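Local coordinates for protein transcriptional regulators (LACI-FAMILY TRANSCRIPTIONAL REGULATORY PROTEIN) (Corynebacterium glutamicum, PDB 3GYB) that probably acts as a LacI-family transcription factor that binds regulatory DNA, with a periplasmic-binding-protein-like domain of the kind that senses small-molecule effectors in this family, at residues Q6-L11 against G63-Q68; G117-A122 against H145-L150. All coordinates share one frame; numbering follows the deposited sequence.

Contact 1 (Q6-L11 against G63-Q68)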
loop_
_atom_site.group_PDB
_atom_site.type_symbol
_atom_site.label_atom_id
_atom_site.label_comp_id
_atom_site.label_asym_id
_atom_site.label_seq_id
_atom_site.Cartn_x
_atom_site.Cartn_y
_atom_site.Cartn_z
ATOM N N GLN A 6 -25.149 -3.990 11.128
ATOM C CA GLN A 6 -24.531 -4.871 10.139
ATOM C C GLN A 6 -23.178 -4.315 9.728
ATOM O O GLN A 6 -22.622 -4.677 8.691
ATOM C CB GLN A 6 -25.421 -5.004 8.906
ATOM C CG GLN A 6 -26.711 -5.758 9.161
ATOM C CD GLN A 6 -27.515 -5.968 7.896
ATOM O OE1 GLN A 6 -28.013 -5.013 7.298
ATOM N NE2 GLN A 6 -27.641 -7.222 7.476
ATOM N N LEU A 7 -22.657 -3.427 10.562
ATOM C CA LEU A 7 -21.378 -2.799 10.312
ATOM C C LEU A 7 -20.272 -3.423 11.149
ATOM O O LEU A 7 -20.461 -3.715 12.331
ATOM C CB LEU A 7 -21.478 -1.309 10.625
ATOM C CG LEU A 7 -22.176 -0.402 9.610
ATOM C CD1 LEU A 7 -22.406 0.980 10.227
ATOM C CD2 LEU A 7 -21.326 -0.306 8.346
ATOM N N ILE A 8 -19.124 -3.646 10.519
ATOM C CA ILE A 8 -17.968 -4.202 11.204
ATOM C C ILE A 8 -16.838 -3.207 10.997
ATOM O O ILE A 8 -16.499 -2.879 9.860
ATOM C CB ILE A 8 -17.545 -5.570 10.612
ATOM C CG1 ILE A 8 -18.666 -6.595 10.795
ATOM C CG2 ILE A 8 -16.261 -6.052 11.280
ATOM C CD1 ILE A 8 -19.002 -6.895 12.245
ATOM N N ALA A 9 -16.277 -2.711 12.094
ATOM C CA ALA A 9 -15.176 -1.759 12.024
ATOM C C ALA A 9 -13.870 -2.542 11.993
ATOM O O ALA A 9 -13.689 -3.488 12.754
ATOM C CB ALA A 9 -15.205 -0.833 13.238
ATOM N N VAL A 10 -12.965 -2.152 11.103
ATOM C CA VAL A 10 -11.680 -2.821 10.995
ATOM C C VAL A 10 -10.586 -1.802 11.291
ATOM O O VAL A 10 -10.452 -0.801 10.585
ATOM C CB VAL A 10 -11.481 -3.407 9.580
ATOM C CG1 VAL A 10 -10.159 -4.159 9.512
ATOM C CG2 VAL A 10 -12.640 -4.339 9.240
ATOM N N LEU A 11 -9.807 -2.053 12.340
ATOM C CA LEU A 11 -8.741 -1.136 12.723
ATOM C C LEU A 11 -7.358 -1.572 12.261
ATOM O O LEU A 11 -6.909 -2.675 12.570
ATOM C CB LEU A 11 -8.725 -0.950 14.247
ATOM C CG LEU A 11 -9.780 -0.026 14.861
ATOM C CD1 LEU A 11 -11.186 -0.554 14.598
ATOM C CD2 LEU A 11 -9.523 0.078 16.352
ATOM N N GLY A 63 -19.660 -5.488 15.379
ATOM C CA GLY A 63 -18.436 -6.150 15.792
ATOM C C GLY A 63 -17.226 -5.347 15.354
ATOM O O GLY A 63 -17.344 -4.439 14.527
ATOM N N ILE A 64 -16.064 -5.679 15.903
ATOM C CA ILE A 64 -14.837 -4.963 15.570
ATOM C C ILE A 64 -13.658 -5.908 15.375
ATOM O O ILE A 64 -13.442 -6.815 16.171
ATOM C CB ILE A 64 -14.462 -3.966 16.703
ATOM C CG1 ILE A 64 -15.602 -2.974 16.926
ATOM C CG2 ILE A 64 -13.167 -3.229 16.361
ATOM C CD1 ILE A 64 -15.438 -2.138 18.190
ATOM N N ILE A 65 -12.911 -5.709 14.295
ATOM C CA ILE A 65 -11.719 -6.507 14.061
ATOM C C ILE A 65 -10.577 -5.547 14.381
ATOM O O ILE A 65 -10.475 -4.479 13.775
ATOM C CB ILE A 65 -11.588 -6.963 12.582
ATOM C CG1 ILE A 65 -12.688 -7.969 12.234
ATOM C CG2 ILE A 65 -10.208 -7.576 12.356
ATOM C CD1 ILE A 65 -12.583 -9.303 12.984
ATOM N N ILE A 66 -9.744 -5.904 15.350
ATOM C CA ILE A 66 -8.623 -5.053 15.722
ATOM C C ILE A 66 -7.340 -5.614 15.126
ATOM O O ILE A 66 -6.805 -6.618 15.599
ATOM C CB ILE A 66 -8.473 -4.961 17.252
ATOM C CG1 ILE A 66 -9.767 -4.418 17.861
ATOM C CG2 ILE A 66 -7.307 -4.054 17.610
ATOM C CD1 ILE A 66 -9.762 -4.393 19.374
ATOM N N ALA A 67 -6.858 -4.964 14.072
ATOM C CA ALA A 67 -5.635 -5.397 13.409
ATOM C C ALA A 67 -4.564 -4.330 13.597
ATOM O O ALA A 67 -3.750 -4.081 12.707
ATOM C CB ALA A 67 -5.900 -5.636 11.930
ATOM N N GLN A 68 -4.599 -3.697 14.766
ATOM C CA GLN A 68 -3.652 -2.651 15.149
ATOM C C GLN A 68 -2.807 -3.163 16.307
ATOM O O GLN A 68 -3.204 -4.091 17.018
ATOM C CB GLN A 68 -4.389 -1.393 15.621
ATOM C CG GLN A 68 -4.940 -0.491 14.528
ATOM C CD GLN A 68 -5.715 0.690 15.092
ATOM O OE1 GLN A 68 -6.143 1.586 14.356
ATOM N NE2 GLN A 68 -5.908 0.693 16.408
#
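Ile8 lies against Gly63 where two parallel strands run side by side, 7-11 and 63-67, their short axes 4.7 Å apart at closest approach. CB of Ile8 is near the carbonyl O of Gly63, and CG2 stays beside the same oxygen while also reaching CG1 of Ile65, 4.2 Å away. CG1 stands anti to the carbonyl carbon of Ile8 (chi1 -63°), and a further turn about CB-CG1 (chi2 -63°) brings CD1 to 3.5 Å from Gly63 N and close to its CA. Glycine suits this place: with no CB on the sheet face it shares with Ile8, it makes room for the methyl tip.

Backbone bonds set the register. Ile65 grips strand 7-11 with both its N-H and its C=O: Ile65 N gives a 2.8 Å bond to Ala9 O, and Ile65 O receives Leu11 N at 2.9 Å, each donor nearly in line with the carbonyl. The ladder opens with a longer bond from Ala9 N to Gly63 O (3.2 Å) and ends with Ala67 N to Leu11 O, bent at the hydrogen (135°).

On the face holding Ala9, Leu11 and Ile64, Leu11 CD1 meets Ile64 CG2 at 3.8 Å, the two side chains crossing obliquely. The extended chain of Gln68 then covers Leu11, its CD 3.5 Å from Leu11 CB. Branched Ile and Val suit such extended backbone.

Small Ala9 meets Ala56 of helix 52-57, and Ile53 and Ala56 of that helix also pack on Leu11. On its other edge strand 7-12 bonds to strand 37-41, while Ile64, Ile65 and Ile66 lean on strand 82-85. The neighbouring order, 37-41, 7-12, 63-67, is that of a Rossmann-like parallel sheet.

Contact 2 (G117-A122 against H145-L150); sequences GHTHIA and HGLEPL
Ile121 O and Glu148 O are joined by a single water, which donates to both: 2.8 Å to the first oxygen and 2.9 Å to the second. Two carbonyl oxygens cannot bond to each other, and the water, giving a hydrogen to each, bridges them. Farther along, the two segments draw together without it. Leu150 O lies 3.2 Å from Ala122 CA in a CA-H...O contact, and Leu150 CB comes up against Ile121 O.

The side chains meet at two places. Leu150 has CG anti to its backbone N (chi1 173°), and its branch CD2 comes within 4.2 Å of Ala122 CB. Alanine, with nothing beyond CB, leaves room on this face for the leucine branch. At the other end Leu147 points at Thr119, and the two side chains cross at about a right angle. Leu147 CD2 touches both CB and the methyl CG2 of Thr119, with 4.1 Å to CG2, while CD1 turns to the carbonyl O of the same threonine. Threonine thus offers a methyl to the leucine, and its polar hydroxyl suits an exposed loop.

Gly117 and Gly146 have the positive phi of a Schellman motif, a conformation easy for glycine, as each segment leaves its helix. His120 centres an inverse gamma turn, with a weak 3.0 Å bond from Ile121 N to Thr119 O. His118 is buried and held at both ring nitrogens, by Thr178 OG1 and Ala270 O.

Ile121 packs on helix 102-115, Leu147 on Met142 of helix 129-144. Ala122 bonds through its backbone to Ala179 and Phe181 of strand 179-182, and Leu150 to His123 of strand 121-124. That strand, helix 129-144 and the parallel, outermost strand 150-151 form a beta-alpha-beta unit at the sheet's edge, whose ends this contact brings together.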
loop_
_atom_site.group_PDB
_atom_site.type_symbol
_atom_site.label_atom_id
_atom_site.label_comp_id
_atom_site.label_asym_id
_atom_site.label_seq_id
_atom_site.Cartn_x
_atom_site.Cartn_y
_atom_site.Cartn_z
ATOM N N GLY A 117 24.136 -20.366 3.685
ATOM C CA GLY A 117 25.556 -20.129 3.891
ATOM C C GLY A 117 25.950 -18.804 4.518
ATOM O O GLY A 117 27.139 -18.510 4.656
ATOM N N HIS A 118 24.967 -17.997 4.900
ATOM C CA HIS A 118 25.253 -16.708 5.520
ATOM C C HIS A 118 25.509 -16.894 7.012
ATOM O O HIS A 118 24.844 -17.699 7.662
ATOM C CB HIS A 118 24.068 -15.754 5.332
ATOM C CG HIS A 118 23.812 -15.378 3.906
ATOM N ND1 HIS A 118 24.495 -14.363 3.269
ATOM C CD2 HIS A 118 22.962 -15.895 2.988
ATOM C CE1 HIS A 118 24.076 -14.273 2.018
ATOM N NE2 HIS A 118 23.146 -15.190 1.822
ATOM N N THR A 119 26.476 -16.156 7.552
ATOM C CA THR A 119 26.777 -16.224 8.978
ATOM C C THR A 119 26.644 -14.834 9.595
ATOM O O THR A 119 26.154 -14.693 10.713
ATOM C CB THR A 119 28.188 -16.790 9.245
ATOM O OG1 THR A 119 29.148 -16.110 8.429
ATOM C CG2 THR A 119 28.218 -18.283 8.944
ATOM N N HIS A 120 27.083 -13.812 8.867
ATOM C CA HIS A 120 26.961 -12.435 9.341
ATOM C C HIS A 120 25.586 -11.947 8.905
ATOM O O HIS A 120 25.435 -11.254 7.897
ATOM C CB HIS A 120 28.071 -11.568 8.747
ATOM C CG HIS A 120 29.421 -11.862 9.322
ATOM N ND1 HIS A 120 29.734 -11.609 10.640
ATOM C CD2 HIS A 120 30.518 -12.439 8.778
ATOM C CE1 HIS A 120 30.966 -12.020 10.884
ATOM N NE2 HIS A 120 31.465 -12.528 9.772
ATOM N N ILE A 121 24.587 -12.334 9.687
ATOM C CA ILE A 121 23.196 -12.011 9.415
ATOM C C ILE A 121 22.688 -10.936 10.357
ATOM O O ILE A 121 22.930 -10.987 11.563
ATOM C CB ILE A 121 22.326 -13.273 9.581
ATOM C CG1 ILE A 121 22.802 -14.351 8.602
ATOM C CG2 ILE A 121 20.859 -12.934 9.370
ATOM C CD1 ILE A 121 22.239 -15.741 8.875
ATOM N N ALA A 122 21.982 -9.958 9.802
ATOM C CA ALA A 122 21.441 -8.880 10.618
ATOM C C ALA A 122 19.923 -8.833 10.524
ATOM O O ALA A 122 19.338 -9.249 9.523
ATOM C CB ALA A 122 22.031 -7.549 10.184
ATOM N N HIS A 145 22.005 -22.008 16.375
ATOM C CA HIS A 145 22.937 -22.433 15.340
ATOM C C HIS A 145 24.371 -21.963 15.558
ATOM O O HIS A 145 25.195 -22.016 14.638
ATOM C CB HIS A 145 22.419 -21.971 13.977
ATOM C CG HIS A 145 21.164 -22.666 13.552
ATOM N ND1 HIS A 145 21.160 -23.949 13.050
ATOM C CD2 HIS A 145 19.868 -22.280 13.605
ATOM C CE1 HIS A 145 19.916 -24.324 12.811
ATOM N NE2 HIS A 145 19.112 -23.328 13.140
ATOM N N GLY A 146 24.659 -21.506 16.776
ATOM C CA GLY A 146 25.999 -21.061 17.131
ATOM C C GLY A 146 26.463 -19.742 16.547
ATOM O O GLY A 146 27.667 -19.484 16.460
ATOM N N LEU A 147 25.513 -18.901 16.155
ATOM C CA LEU A 147 25.838 -17.606 15.574
ATOM C C LEU A 147 25.402 -16.485 16.501
ATOM O O LEU A 147 24.394 -16.598 17.206
ATOM C CB LEU A 147 25.144 -17.450 14.215
ATOM C CG LEU A 147 25.509 -18.489 13.151
ATOM C CD1 LEU A 147 24.664 -18.274 11.904
ATOM C CD2 LEU A 147 26.992 -18.380 12.821
ATOM N N GLU A 148 26.172 -15.404 16.505
ATOM C CA GLU A 148 25.857 -14.253 17.337
ATOM C C GLU A 148 24.927 -13.355 16.532
ATOM O O GLU A 148 25.290 -12.881 15.455
ATOM C CB GLU A 148 27.129 -13.487 17.707
ATOM C CG GLU A 148 26.879 -12.310 18.647
ATOM C CD GLU A 148 26.348 -12.744 20.007
ATOM O OE1 GLU A 148 25.788 -11.892 20.730
ATOM O OE2 GLU A 148 26.498 -13.934 20.362
ATOM N N PRO A 149 23.715 -13.112 17.044
ATOM C CA PRO A 149 22.772 -12.259 16.318
ATOM C C PRO A 149 23.174 -10.790 16.313
ATOM O O PRO A 149 23.872 -10.317 17.212
ATOM C CB PRO A 149 21.457 -12.497 17.055
ATOM C CG PRO A 149 21.918 -12.706 18.473
ATOM C CD PRO A 149 23.114 -13.622 18.292
ATOM N N LEU A 150 22.737 -10.079 15.281
ATOM C CA LEU A 150 23.003 -8.658 15.144
ATOM C C LEU A 150 21.711 -8.007 14.682
ATOM O O LEU A 150 21.086 -8.474 13.733
ATOM C CB LEU A 150 24.097 -8.404 14.105
ATOM C CG LEU A 150 24.345 -6.935 13.748
ATOM C CD1 LEU A 150 24.844 -6.169 14.966
ATOM C CD2 LEU A 150 25.365 -6.857 12.625
HETATM O O HOH W 1 25.277 -11.780 12.771
#

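In the fold
From the N terminus the chain first lays down strand 7-12, passes through strand 37-41 and helix 52-57, and returns at 63-67, where contact 1 closes the excursion. It then adds strands 82-85 and 97-100 before helix 102-115 leads into 117-122. Helix 129-144 carries it to 145-150, and contact 2 closes this shorter loop, a beta-alpha-beta unit. The contacts follow in series, neither nested nor crossed, with centres about 40 Å apart on opposite sides of the chain's centre. Contact 1 ties the central strands of the N-terminal lobe; contact 2 fastens an edge of the other lobe, consistent with the two-lobed periplasmic-binding-protein-like fold.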